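Local coordinates for C381 turret protein (Sulfolobus turreted icosahedral virus, PDB 4IND), which probably builds the turrets of the viral particle, its chain folding into three jelly rolls and assembling as a pentamer, at residues Q44-L49 against T53-A58; Y20-K25 against S57-P62. One frame throughout, in Å; residues are numbered along the deposited sequence.

Contact 1: Q44-L49 against T53-A58; sequences QISYLL and TKIVSA
The phenol of Tyr47 and the aliphatic stem of Lys54 run side by side, pointing the same way from neighbouring strands of a beta hairpin. Lys54 CD meets Tyr47 CZ obliquely at 3.7 Å, and CE reaches Tyr47 OH at 3.1 Å. The lysine gets there as a straight rod, CG anti to the backbone N (chi1 174°), and Leu49 CD1 flanks it, 3.9 Å from Lys54 CD. Both polar ends leave the hairpin together for one carboxylate, Asp72 of the second subunit, which bonds the hydroxyl and forms a salt bridge with the ammonium group. On the other face Gln44 lays its CG against Ile55 CG2 at 3.5 Å, while a water donates to Gln44 OE1 and also bonds Ser57 OG at 2.7 Å. Paired backbone bonds at Ile45–Val56 and Tyr47–Lys54 set this register; the straightest runs from Ile45 N to Val56 O (2.7 Å, 177° at the hydrogen). Ile45 and Tyr47 pack onto strands 78-88 and 138-147 of the jelly roll, Val56 onto Leu141 of the latter. Along its other edge, at Thr53 to Ile55, strand 52-60 pairs in parallel with a strand of the second subunit, extending the sheet across the interface.

Contact 2: Y20-K25 against S57-P62; sequences YKLSEK and SAPVVP
The carbonyl oxygen of Ser57 is where the turn and the strand meet, and a water and two carbons of Ser23 gather round it. The water donates to Ser57 O at 3.0 Å and, with its other hydrogen, to Ser23 O at 2.6 Å, bridging the two backbones. Ser23 itself supplies weaker, carbon-borne contacts. Its CA comes within 3.2 Å of Ser57 O, with a bent angle of 129° at the hydrogen, and its CB is equally close to the same oxygen. The Ser23 hydroxyl plays no part in this: with chi1 at 50°, OG sits between the backbone N and the carbonyl carbon and is hydrogen-bonded to the backbone O of Asn13 of the second subunit.

Beside the polar cluster lies a small apolar one. Leu22 CB rests on Pro59 CD at 3.8 Å, and Leu22 CD1 extends to Pro59 CG at 4.2 Å, the two side chains crossing at about a right angle. Helix 25-31 closes over this pair, with Phe31 against Leu22 and Leu28 against Pro59. The type I turn from Lys21 to Glu24 presents both Leu22 and Ser23 to the strand; it is closed by Glu24 N bonding Lys21 O at 3.0 Å, and Glu24 then takes the N-cap position of the helix. Strand 138-147 ties the segments together from behind, since Leu22 bonds through its backbone to Leu141 and Pro59 to Ile140.

Within the first jelly roll, the turn leading into helix 25-31 is thus joined to hairpin strand 52-60 by a shared water, one CA-H...O contact and one leucine–proline patch. Such chemistry implies a modest junction, its placement probably owed as much to the shared strand 138-147 and to the second subunit, whose Asp73 also forms a salt bridge with Lys21.

Strand 52-60 serves both contacts: contact 1 uses its first part as a hairpin arm, contact 2 its later part as a seat for the turn, and Ser57 and Ala58 belong to both. With centres 11 Å apart, the two also touch directly, Val56 CB lying 4.1 Å from Ser23 CB and Ile45 CD1 4.2 Å from Val60 CG2. Between them Ser57 N bonds the side chain of Asn13 of the second subunit, so both contacts face the same pentamer interface. The phosphate pocket with Gly78 and Arg147 uses the far ends of strands 78-88 and 138-147, away from this packing, whose centres lie 36 and 34 Å from that of the chain.

Contact 1: Q44-L49 against T53-A58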
loop_
_atom_site.group_PDB
_atom_site.type_symbol
_atom_site.label_atom_id
_atom_site.label_comp_id
_atom_site.label_asym_id
_atom_site.label_seq_id
_atom_site.Cartn_x
_atom_site.Cartn_y
_atom_site.Cartn_z
ATOM N N GLN A 44 -29.900 -37.327 -4.702
ATOM C CA GLN A 44 -30.054 -36.679 -3.421
ATOM C C GLN A 44 -28.922 -37.124 -2.494
ATOM O O GLN A 44 -28.742 -38.319 -2.240
ATOM C CB GLN A 44 -31.420 -36.989 -2.815
ATOM C CG GLN A 44 -31.687 -36.163 -1.569
ATOM C CD GLN A 44 -33.155 -36.062 -1.230
ATOM O OE1 GLN A 44 -33.887 -35.230 -1.782
ATOM N NE2 GLN A 44 -33.594 -36.903 -0.304
ATOM N N ILE A 45 -28.169 -36.154 -1.997
ATOM C CA ILE A 45 -26.964 -36.383 -1.208
ATOM C C ILE A 45 -27.212 -35.878 0.221
ATOM O O ILE A 45 -27.704 -34.771 0.420
ATOM C CB ILE A 45 -25.771 -35.578 -1.815
ATOM C CG1 ILE A 45 -25.380 -36.140 -3.186
ATOM C CG2 ILE A 45 -24.584 -35.515 -0.862
ATOM C CD1 ILE A 45 -25.172 -37.628 -3.209
ATOM N N SER A 46 -26.846 -36.675 1.216
ATOM C CA SER A 46 -27.021 -36.277 2.603
ATOM C C SER A 46 -25.722 -36.478 3.377
ATOM O O SER A 46 -25.054 -37.498 3.224
ATOM C CB SER A 46 -28.103 -37.140 3.263
ATOM O OG SER A 46 -29.328 -37.064 2.565
ATOM N N TYR A 47 -25.372 -35.527 4.232
ATOM C CA TYR A 47 -24.233 -35.744 5.127
ATOM C C TYR A 47 -24.387 -34.933 6.399
ATOM O O TYR A 47 -25.175 -33.996 6.448
ATOM C CB TYR A 47 -22.889 -35.443 4.433
ATOM C CG TYR A 47 -22.695 -34.019 3.915
ATOM C CD1 TYR A 47 -22.019 -33.065 4.671
ATOM C CD2 TYR A 47 -23.144 -33.647 2.661
ATOM C CE1 TYR A 47 -21.810 -31.769 4.186
ATOM C CE2 TYR A 47 -22.957 -32.350 2.176
ATOM C CZ TYR A 47 -22.291 -31.422 2.941
ATOM O OH TYR A 47 -22.108 -30.142 2.448
ATOM N N LEU A 48 -23.636 -35.316 7.431
ATOM C CA LEU A 48 -23.807 -34.751 8.773
ATOM C C LEU A 48 -22.957 -33.505 9.039
ATOM O O LEU A 48 -21.758 -33.476 8.730
ATOM C CB LEU A 48 -23.460 -35.797 9.824
ATOM C CG LEU A 48 -24.461 -36.921 10.026
ATOM C CD1 LEU A 48 -23.916 -37.904 11.034
ATOM C CD2 LEU A 48 -25.768 -36.345 10.497
ATOM N N LEU A 49 -23.594 -32.492 9.619
ATOM C CA LEU A 49 -22.930 -31.263 10.059
ATOM C C LEU A 49 -23.415 -30.978 11.472
ATOM O O LEU A 49 -24.590 -30.649 11.685
ATOM C CB LEU A 49 -23.268 -30.085 9.137
ATOM C CG LEU A 49 -22.731 -30.143 7.709
ATOM C CD1 LEU A 49 -23.169 -28.925 6.891
ATOM C CD2 LEU A 49 -21.205 -30.291 7.699
ATOM N N THR A 53 -28.491 -33.173 9.388
ATOM C CA THR A 53 -28.308 -33.743 8.059
ATOM C C THR A 53 -28.588 -32.726 6.957
ATOM O O THR A 53 -29.731 -32.326 6.729
ATOM C CB THR A 53 -29.190 -34.968 7.862
ATOM O OG1 THR A 53 -28.887 -35.933 8.871
ATOM C CG2 THR A 53 -28.942 -35.580 6.510
ATOM N N LYS A 54 -27.524 -32.309 6.281
ATOM C CA LYS A 54 -27.660 -31.420 5.133
ATOM C C LYS A 54 -28.080 -32.266 3.935
ATOM O O LYS A 54 -27.482 -33.303 3.664
ATOM C CB LYS A 54 -26.331 -30.721 4.844
ATOM C CG LYS A 54 -26.320 -29.877 3.566
ATOM C CD LYS A 54 -25.034 -29.036 3.453
ATOM C CE LYS A 54 -24.805 -28.594 2.021
ATOM N NZ LYS A 54 -23.834 -27.456 1.905
ATOM N N ILE A 55 -29.115 -31.834 3.226
ATOM C CA ILE A 55 -29.591 -32.580 2.074
ATOM C C ILE A 55 -29.553 -31.677 0.834
ATOM O O ILE A 55 -30.143 -30.593 0.838
ATOM C CB ILE A 55 -31.017 -33.081 2.298
ATOM C CG1 ILE A 55 -31.079 -33.940 3.561
ATOM C CG2 ILE A 55 -31.499 -33.883 1.102
ATOM C CD1 ILE A 55 -32.487 -34.462 3.873
ATOM N N VAL A 56 -28.824 -32.117 -0.193
ATOM C CA VAL A 56 -28.817 -31.423 -1.493
ATOM C C VAL A 56 -29.028 -32.410 -2.660
ATOM O O VAL A 56 -28.818 -33.619 -2.516
ATOM C CB VAL A 56 -27.522 -30.634 -1.719
ATOM C CG1 VAL A 56 -27.361 -29.543 -0.669
ATOM C CG2 VAL A 56 -26.317 -31.573 -1.706
ATOM N N SER A 57 -29.461 -31.900 -3.807
ATOM C CA SER A 57 -29.451 -32.694 -5.040
ATOM C C SER A 57 -28.260 -32.239 -5.860
ATOM O O SER A 57 -28.163 -31.066 -6.191
ATOM C CB SER A 57 -30.737 -32.469 -5.828
ATOM O OG SER A 57 -31.839 -32.956 -5.104
ATOM N N ALA A 58 -27.351 -33.161 -6.163
ATOM C CA ALA A 58 -26.076 -32.812 -6.787
ATOM C C ALA A 58 -25.706 -33.835 -7.848
ATOM O O ALA A 58 -26.174 -34.974 -7.792
ATOM C CB ALA A 58 -24.978 -32.710 -5.721
HETATM O O HOH W 1 -32.575 -32.633 -2.534
#

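Contact 2: Y20-K25 against S57-P62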
loop_
_atom_site.group_PDB
_atom_site.type_symbol
_atom_site.label_atom_id
_atom_site.label_comp_id
_atom_site.label_asym_id
_atom_site.label_seq_id
_atom_site.Cartn_x
_atom_site.Cartn_y
_atom_site.Cartn_z
ATOM N N TYR A 20 -19.449 -22.081 -8.510
ATOM C CA TYR A 20 -20.600 -22.894 -8.873
ATOM C C TYR A 20 -21.119 -23.587 -7.628
ATOM O O TYR A 20 -20.342 -24.195 -6.888
ATOM C CB TYR A 20 -20.209 -24.014 -9.844
ATOM C CG TYR A 20 -19.665 -23.578 -11.191
ATOM C CD1 TYR A 20 -20.490 -23.538 -12.319
ATOM C CD2 TYR A 20 -18.324 -23.256 -11.333
ATOM C CE1 TYR A 20 -19.989 -23.148 -13.558
ATOM C CE2 TYR A 20 -17.806 -22.848 -12.551
ATOM C CZ TYR A 20 -18.647 -22.827 -13.670
ATOM O OH TYR A 20 -18.129 -22.429 -14.869
ATOM N N LYS A 21 -22.417 -23.505 -7.383
ATOM C CA LYS A 21 -23.026 -24.430 -6.437
ATOM C C LYS A 21 -23.894 -25.331 -7.289
ATOM O O LYS A 21 -24.876 -24.880 -7.867
ATOM C CB LYS A 21 -23.879 -23.705 -5.391
ATOM C CG LYS A 21 -24.330 -24.691 -4.300
ATOM C CD LYS A 21 -24.909 -23.997 -3.089
ATOM C CE LYS A 21 -25.206 -25.017 -1.976
ATOM N NZ LYS A 21 -25.630 -24.339 -0.696
ATOM N N LEU A 22 -23.532 -26.601 -7.378
ATOM C CA LEU A 22 -24.088 -27.451 -8.445
ATOM C C LEU A 22 -25.463 -28.008 -8.125
ATOM O O LEU A 22 -26.111 -28.652 -8.966
ATOM C CB LEU A 22 -23.076 -28.539 -8.819
ATOM C CG LEU A 22 -21.785 -27.925 -9.363
ATOM C CD1 LEU A 22 -20.729 -28.995 -9.566
ATOM C CD2 LEU A 22 -22.048 -27.176 -10.679
ATOM N N SER A 23 -25.942 -27.703 -6.924
ATOM C CA SER A 23 -27.334 -27.971 -6.575
ATOM C C SER A 23 -28.269 -26.857 -7.034
ATOM O O SER A 23 -29.486 -26.947 -6.835
ATOM C CB SER A 23 -27.466 -28.195 -5.069
ATOM O OG SER A 23 -26.825 -27.155 -4.369
ATOM N N GLU A 24 -27.717 -25.798 -7.636
ATOM C CA GLU A 24 -28.529 -24.798 -8.342
ATOM C C GLU A 24 -28.555 -25.147 -9.827
ATOM O O GLU A 24 -27.498 -25.311 -10.454
ATOM C CB GLU A 24 -27.922 -23.388 -8.198
ATOM C CG GLU A 24 -27.908 -22.818 -6.791
ATOM C CD GLU A 24 -29.005 -21.794 -6.572
ATOM O OE1 GLU A 24 -30.072 -21.938 -7.207
ATOM O OE2 GLU A 24 -28.811 -20.845 -5.771
ATOM N N LYS A 25 -29.748 -25.254 -10.389
ATOM C CA LYS A 25 -29.914 -25.684 -11.768
ATOM C C LYS A 25 -29.130 -24.825 -12.781
ATOM O O LYS A 25 -28.463 -25.334 -13.694
ATOM C CB LYS A 25 -31.414 -25.647 -12.102
ATOM C CG LYS A 25 -31.727 -25.947 -13.544
ATOM C CD LYS A 25 -31.015 -27.240 -13.964
ATOM C CE LYS A 25 -31.799 -27.963 -15.013
ATOM N NZ LYS A 25 -31.129 -29.131 -15.600
ATOM N N SER A 57 -29.461 -31.900 -3.807
ATOM C CA SER A 57 -29.451 -32.694 -5.040
ATOM C C SER A 57 -28.260 -32.239 -5.860
ATOM O O SER A 57 -28.163 -31.066 -6.191
ATOM C CB SER A 57 -30.737 -32.469 -5.828
ATOM O OG SER A 57 -31.839 -32.956 -5.104
ATOM N N ALA A 58 -27.351 -33.161 -6.163
ATOM C CA ALA A 58 -26.076 -32.812 -6.787
ATOM C C ALA A 58 -25.706 -33.835 -7.848
ATOM O O ALA A 58 -26.174 -34.974 -7.792
ATOM C CB ALA A 58 -24.978 -32.710 -5.721
ATOM N N PRO A 59 -24.870 -33.437 -8.818
ATOM C CA PRO A 59 -24.434 -34.370 -9.866
ATOM C C PRO A 59 -23.437 -35.399 -9.301
ATOM O O PRO A 59 -22.529 -35.041 -8.537
ATOM C CB PRO A 59 -23.760 -33.433 -10.892
ATOM C CG PRO A 59 -23.227 -32.303 -10.014
ATOM C CD PRO A 59 -24.361 -32.075 -9.047
ATOM N N VAL A 60 -23.640 -36.669 -9.621
ATOM C CA VAL A 60 -22.716 -37.723 -9.214
ATOM C C VAL A 60 -22.107 -38.370 -10.452
ATOM O O VAL A 60 -22.823 -38.657 -11.408
ATOM C CB VAL A 60 -23.463 -38.822 -8.417
ATOM C CG1 VAL A 60 -22.481 -39.903 -7.941
ATOM C CG2 VAL A 60 -24.207 -38.208 -7.234
ATOM N N VAL A 61 -20.802 -38.618 -10.427
ATOM C CA VAL A 61 -20.148 -39.324 -11.522
ATOM C C VAL A 61 -20.626 -40.778 -11.544
ATOM O O VAL A 61 -20.522 -41.501 -10.549
ATOM C CB VAL A 61 -18.620 -39.272 -11.400
ATOM C CG1 VAL A 61 -17.975 -39.993 -12.599
ATOM C CG2 VAL A 61 -18.142 -37.828 -11.312
ATOM N N PRO A 62 -21.160 -41.221 -12.683
ATOM C CA PRO A 62 -21.719 -42.575 -12.723
ATOM C C PRO A 62 -20.647 -43.629 -12.934
ATOM O O PRO A 62 -19.500 -43.266 -13.215
ATOM C CB PRO A 62 -22.649 -42.531 -13.942
ATOM C CG PRO A 62 -22.075 -41.475 -14.815
ATOM C CD PRO A 62 -21.425 -40.455 -13.915
HETATM O O HOH W 2 -30.236 -29.354 -7.483
#